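Local structure of beta-ketoacyl synthase (Pseudomonas aeruginosa, 4CW4) at the interface of chains A and B. The protein catalyses the condensation of acetyl-CoA with malonyl-ACP to give acetoacetyl-ACP, the primer of bacterial fatty acid synthesis. Sequence-based numbering; all coordinates share one arbitrary frame. Chains: chain A/B, Beta-ketoacyl synthase.

Contact 1: the interface of chains A and B. Residues chain A 260-262, 281, 283; chain B 229, 261, 281-283.
Strand 278-283 of each chain, the central dimer strand of this thiolase-fold ketosynthase, pairs across the two-fold axis: A:Ser281 bridges B:Thr283 antiparallel, and A:Thr283 bridges B:Ser281. The amide N of B:Thr283 reaches the carbonyl O of A:Ser281 at 2.9 Å, while the return bond from A:Ser281 N to B:Thr283 O is longer, 3.3 Å. Beside this ladder the B:Thr283 hydroxyl OG1 donates to the side-chain amide oxygen OD1 of A:Asn261 at 2.8 Å, tilted 20° from that carbonyl plane. OG1 of B:Thr283 stands between its own backbone N and carbonyl carbon (chi1 53°), which turns the hydroxyl toward the other subunit. The side-chain amides of A:Asn261 and B:Asn261 approach from opposite directions with their planes 62° apart, and each ND2 meets water 1 at 3.0 Å. Water 1, close to the two-fold axis, also lies within bonding distance of Ser281 O and Thr283 OG1 of both chains, contacts it probably shares or alternates among. At the flank, A:Phe260 presents its ring edge to B:Ile229, whose carbonyl O lies in the ring plane 3.5 Å from CD1. The same carbonyl takes water 2 and water 3, which link it to OD1 and the backbone N of A:Asn261 respectively. CE1 of A:Phe260 also packs against the B:Ile229 methyl CD1 at 3.9 Å.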
# COMPACT_ATOMS: atom_id res chain seq x y z
N PHE A 260 -5.92 6.76 3.86
CA PHE A 260 -5.39 5.77 2.93
C PHE A 260 -3.88 5.88 2.76
O PHE A 260 -3.33 6.99 2.66
CB PHE A 260 -6.01 5.91 1.54
CG PHE A 260 -7.43 5.46 1.47
CD1 PHE A 260 -7.75 4.13 1.71
CD2 PHE A 260 -8.44 6.34 1.21
CE1 PHE A 260 -9.04 3.70 1.66
CE2 PHE A 260 -9.74 5.89 1.17
CZ PHE A 260 -10.03 4.57 1.38
N ASN A 261 -3.22 4.73 2.67
CA ASN A 261 -1.76 4.70 2.58
C ASN A 261 -1.20 5.32 1.31
O ASN A 261 -0.00 5.59 1.24
CB ASN A 261 -1.20 3.30 2.84
CG ASN A 261 -1.05 2.48 1.59
OD1 ASN A 261 -1.93 2.43 0.73
ND2 ASN A 261 0.09 1.81 1.49
N SER A 262 -2.06 5.55 0.32
CA SER A 262 -1.64 6.22 -0.92
C SER A 262 -1.64 7.74 -0.83
O SER A 262 -1.14 8.41 -1.73
CB SER A 262 -2.54 5.81 -2.08
OG SER A 262 -3.89 6.19 -1.82
N SER A 281 1.59 3.60 -5.04
CA SER A 281 2.16 3.52 -3.71
C SER A 281 2.44 2.07 -3.43
O SER A 281 1.51 1.28 -3.28
CB SER A 281 1.19 4.08 -2.66
OG SER A 281 0.81 5.42 -2.93
N THR A 283 4.09 -0.94 -1.15
CA THR A 283 4.58 -1.32 0.17
C THR A 283 5.28 -2.68 0.20
O THR A 283 4.97 -3.60 -0.57
CB THR A 283 3.46 -1.29 1.23
OG1 THR A 283 2.34 -2.07 0.78
CG2 THR A 283 2.99 0.11 1.45
N ILE B 229 -6.59 -1.93 0.08
CA ILE B 229 -6.45 -0.48 0.29
C ILE B 229 -6.75 -0.03 1.71
O ILE B 229 -6.25 1.01 2.12
CB ILE B 229 -7.25 0.41 -0.70
CG1 ILE B 229 -8.77 0.30 -0.52
CG2 ILE B 229 -6.81 0.12 -2.13
CD1 ILE B 229 -9.53 1.32 -1.41
N ASN B 261 -1.22 -3.69 4.98
CA ASN B 261 -1.88 -3.85 3.68
C ASN B 261 -1.14 -4.77 2.71
O ASN B 261 -1.71 -5.19 1.71
CB ASN B 261 -2.22 -2.50 3.04
CG ASN B 261 -1.12 -1.97 2.15
OD1 ASN B 261 0.06 -2.00 2.48
ND2 ASN B 261 -1.53 -1.47 0.99
N SER B 281 3.11 -4.70 -3.03
CA SER B 281 1.69 -4.42 -2.91
C SER B 281 1.47 -2.98 -3.30
O SER B 281 1.91 -2.08 -2.59
CB SER B 281 1.21 -4.64 -1.47
OG SER B 281 1.48 -5.96 -1.00
N ILE B 282 0.80 -2.78 -4.43
CA ILE B 282 0.64 -1.45 -5.01
C ILE B 282 -0.78 -0.97 -4.82
O ILE B 282 -1.70 -1.69 -5.14
CB ILE B 282 1.01 -1.44 -6.49
CG1 ILE B 282 2.34 -2.18 -6.67
CG2 ILE B 282 1.10 -0.01 -7.00
CD1 ILE B 282 2.88 -2.17 -8.07
N THR B 283 -0.96 0.21 -4.24
CA THR B 283 -2.29 0.79 -4.11
C THR B 283 -2.51 2.03 -4.96
O THR B 283 -1.58 2.81 -5.25
CB THR B 283 -2.64 1.10 -2.64
OG1 THR B 283 -1.61 1.89 -2.05
CG2 THR B 283 -2.76 -0.17 -1.85
O HOH W 1 0.46 -0.11 -0.79
O HOH W 2 -4.65 2.65 0.42
O HOH W 3 -4.49 2.37 3.71

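Contact 2: the interface of chains A and B. Residues chain A 632-634, 636-637; chain B 6-7, 562.
The backbone of A:Arg633, in a helical turn ahead of the 3-10 helix 635-637, offers its carbonyl O to the amide N of extended B:Ser7 at 2.7 Å. Next to this link lies a side-on salt bridge: the guanidinium of B:Arg562, from the end of helix 552-563, uses NE for OD2 of A:Asp636 at 2.8 Å and NH2 for OD1 at 2.9 Å, one nitrogen to each carboxylate oxygen. The two planes are nearly coplanar, 22° apart, and both oxygens are met on the syn side. CG of A:Asp636 sits between its backbone N and carbonyl carbon (chi1 64°), which points the carboxylate at the arginine. The outer end of the guanidinium grips its own chain, NH1 and NH2 both donating to the B:Ser7 carbonyl O, which lies 2.9 Å from NH2. Bonded along two edges, the flat group is probably restrained from rotating, and the A:Met637 thioether SD covers one face, 3.5 Å from CZ over its centre. CE1 of A:Phe634 comes to 3.5 Å from B:Ser7 O, while the poorly ordered B:Met6 lies across A:Asp636. The site ties the C-terminal tail of one subunit to the N-terminal segment and helix 552-563 of the other, probably steadying both chain ends in the homodimer.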
# COMPACT_ATOMS: atom_id res chain seq x y z
N ALA A 632 6.62 -1.73 -30.25
CA ALA A 632 7.31 -2.76 -31.04
C ALA A 632 7.40 -4.08 -30.29
O ALA A 632 8.00 -5.03 -30.79
CB ALA A 632 8.70 -2.27 -31.43
N ARG A 633 6.80 -4.16 -29.11
CA ARG A 633 6.94 -5.34 -28.27
C ARG A 633 6.51 -6.63 -28.95
O ARG A 633 7.18 -7.66 -28.80
CB ARG A 633 6.15 -5.17 -26.97
CG ARG A 633 6.77 -4.15 -26.02
CD ARG A 633 5.85 -3.85 -24.85
NE ARG A 633 4.54 -3.46 -25.35
CZ ARG A 633 3.42 -3.46 -24.64
NH1 ARG A 633 3.40 -3.79 -23.35
NH2 ARG A 633 2.30 -3.11 -25.25
N PHE A 634 5.41 -6.60 -29.69
CA PHE A 634 4.76 -7.82 -30.18
C PHE A 634 4.61 -7.82 -31.69
O PHE A 634 3.83 -8.60 -32.24
CB PHE A 634 3.39 -8.00 -29.50
CG PHE A 634 3.42 -7.81 -28.01
CD1 PHE A 634 4.26 -8.58 -27.23
CD2 PHE A 634 2.63 -6.85 -27.40
CE1 PHE A 634 4.32 -8.40 -25.85
CE2 PHE A 634 2.67 -6.67 -26.02
CZ PHE A 634 3.51 -7.46 -25.25
N ASP A 636 6.35 -8.98 -34.03
CA ASP A 636 6.60 -10.28 -34.63
C ASP A 636 5.47 -11.28 -34.44
O ASP A 636 5.50 -12.37 -35.01
CB ASP A 636 7.89 -10.90 -34.07
CG ASP A 636 7.79 -11.21 -32.60
OD1 ASP A 636 7.41 -10.30 -31.82
OD2 ASP A 636 8.11 -12.36 -32.21
N MET A 637 4.47 -10.92 -33.63
CA MET A 637 3.35 -11.80 -33.37
C MET A 637 2.16 -11.43 -34.24
O MET A 637 1.11 -12.06 -34.15
CB MET A 637 2.93 -11.71 -31.90
CG MET A 637 4.07 -11.85 -30.91
SD MET A 637 3.50 -11.90 -29.20
CE MET A 637 3.38 -13.67 -28.95
N MET B 6 11.31 -6.05 -29.02
CA MET B 6 10.46 -7.24 -29.02
C MET B 6 10.44 -7.88 -27.63
O MET B 6 11.48 -7.98 -26.98
CB MET B 6 10.99 -8.20 -30.06
CG MET B 6 10.54 -9.62 -29.91
SD MET B 6 11.06 -10.60 -31.32
CE MET B 6 12.76 -10.93 -30.87
N SER B 7 9.27 -8.35 -27.18
CA SER B 7 9.08 -8.73 -25.78
C SER B 7 8.15 -9.93 -25.54
O SER B 7 7.29 -10.26 -26.35
CB SER B 7 8.54 -7.54 -24.97
OG SER B 7 9.49 -6.49 -24.93
N ARG B 562 4.40 -16.10 -33.67
CA ARG B 562 5.75 -15.99 -33.13
C ARG B 562 6.48 -17.32 -33.13
O ARG B 562 7.64 -17.38 -33.53
CB ARG B 562 5.73 -15.41 -31.72
CG ARG B 562 7.08 -15.46 -31.02
CD ARG B 562 7.03 -14.75 -29.66
NE ARG B 562 7.11 -13.30 -29.81
CZ ARG B 562 6.99 -12.43 -28.82
NH1 ARG B 562 6.72 -12.85 -27.59
NH2 ARG B 562 7.12 -11.13 -29.06

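Contact 3: the interface of chains A and B. Residues chain A 127-131; chain B 108, 161.
B:Lys108 crosses the contact as an almost fully extended chain, with CG anti to the carbonyl carbon (chi1 -75°), and this carries its ammonium from strand 104-112 into the turn formed by A:Lys127 to A:Glu131. There NZ of B:Lys108 donates to the backbone carbonyl O of A:Leu129 at 2.7 Å and to that of A:Lys127 at 2.8 Å. The two are met differently: NZ lies well above the A:Lys127 carbonyl plane, 51° out of it, but is tilted much less from that of A:Leu129. A third partner is the A:Glu131 carboxylate, whose OE2 lies 2.9 Å from B:Lys108 NZ and uses its anti lone pair, away from the other oxygen. The two side chains meet at about a right angle. NZ of A:Lys127 approaches the same OE2 of A:Glu131 to 3.2 Å in a weak bond. OE2 thus meets both ammonium groups, from directions roughly at right angles to each other, and probably offsets their like charges. Further along, B:Ser161 of strand 155-163 swings OG anti to its amide N (chi1 -163°) to accept the backbone N-H of A:Glu131 at 2.9 Å, a fairly straight bond. Its CB rests on CA of A:Pro130. By reading mainly backbone groups of the turn, the site probably helps hold strands 104-112 and 155-163 of one subunit against the 127-131 segment of the other in the homodimer.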
# COMPACT_ATOMS: atom_id res chain seq x y z
N LYS A 127 -30.69 11.68 26.55
CA LYS A 127 -30.01 11.50 25.27
C LYS A 127 -28.64 10.83 25.40
O LYS A 127 -28.08 10.37 24.41
CB LYS A 127 -29.87 12.83 24.51
CG LYS A 127 -31.07 13.21 23.62
CD LYS A 127 -31.54 12.09 22.65
CE LYS A 127 -30.41 11.46 21.83
NZ LYS A 127 -30.79 10.12 21.26
N GLN A 128 -28.09 10.80 26.60
CA GLN A 128 -26.78 10.18 26.81
C GLN A 128 -26.88 8.75 27.32
O GLN A 128 -25.87 8.09 27.53
CB GLN A 128 -25.94 11.01 27.79
CG GLN A 128 -25.55 12.39 27.27
CD GLN A 128 -24.52 13.09 28.13
OE1 GLN A 128 -24.41 12.84 29.34
NE2 GLN A 128 -23.74 13.98 27.51
N LEU A 129 -28.10 8.26 27.56
CA LEU A 129 -28.28 6.91 28.04
C LEU A 129 -28.18 5.92 26.88
O LEU A 129 -28.49 6.27 25.74
CB LEU A 129 -29.65 6.77 28.72
CG LEU A 129 -29.79 7.62 29.99
CD1 LEU A 129 -31.14 7.46 30.61
CD2 LEU A 129 -28.70 7.31 31.03
N PRO A 130 -27.77 4.67 27.18
CA PRO A 130 -27.73 3.66 26.12
C PRO A 130 -29.07 3.48 25.41
O PRO A 130 -30.14 3.66 26.01
CB PRO A 130 -27.38 2.36 26.86
CG PRO A 130 -26.72 2.80 28.12
CD PRO A 130 -27.43 4.08 28.49
N GLU A 131 -28.97 3.15 24.12
CA GLU A 131 -30.14 2.81 23.31
C GLU A 131 -29.93 1.43 22.77
O GLU A 131 -28.86 1.15 22.22
CB GLU A 131 -30.33 3.78 22.17
CG GLU A 131 -30.60 5.18 22.64
CD GLU A 131 -30.83 6.13 21.51
OE1 GLU A 131 -31.84 5.96 20.78
OE2 GLU A 131 -29.99 7.04 21.35
N LYS B 108 -21.51 5.78 24.08
CA LYS B 108 -21.93 7.15 24.34
C LYS B 108 -21.14 7.69 25.51
O LYS B 108 -20.80 6.95 26.42
CB LYS B 108 -23.40 7.24 24.70
CG LYS B 108 -24.36 7.08 23.55
CD LYS B 108 -25.76 7.45 24.02
CE LYS B 108 -26.81 7.27 22.94
NZ LYS B 108 -28.13 7.72 23.45
N SER B 161 -23.70 1.33 23.76
CA SER B 161 -24.94 1.71 23.12
C SER B 161 -24.96 1.14 21.70
O SER B 161 -23.93 0.70 21.20
CB SER B 161 -25.08 3.23 23.09
OG SER B 161 -26.42 3.63 22.83

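Contact 1 lies at the middle of the homodimer, about 32 Å from contact 2 and 37 Å from contact 3, measured between the centres of their C-alpha atoms; contacts 2 and 3 are about 67 Å apart, toward opposite ends of the assembly. They share no residues. Contact 1 straddles the two-fold axis, while contacts 2 and 3 each recur with the chains exchanged. Contact 1 alone is near the catalytic machinery, its centre about 13 Å from A:Cys286, just after strand 278-283, so strand pairing there may help shape the active-site region. Contact 2 extends the union to the chain ends and helix 552-563, contact 3 to strands 104-112 and 155-163.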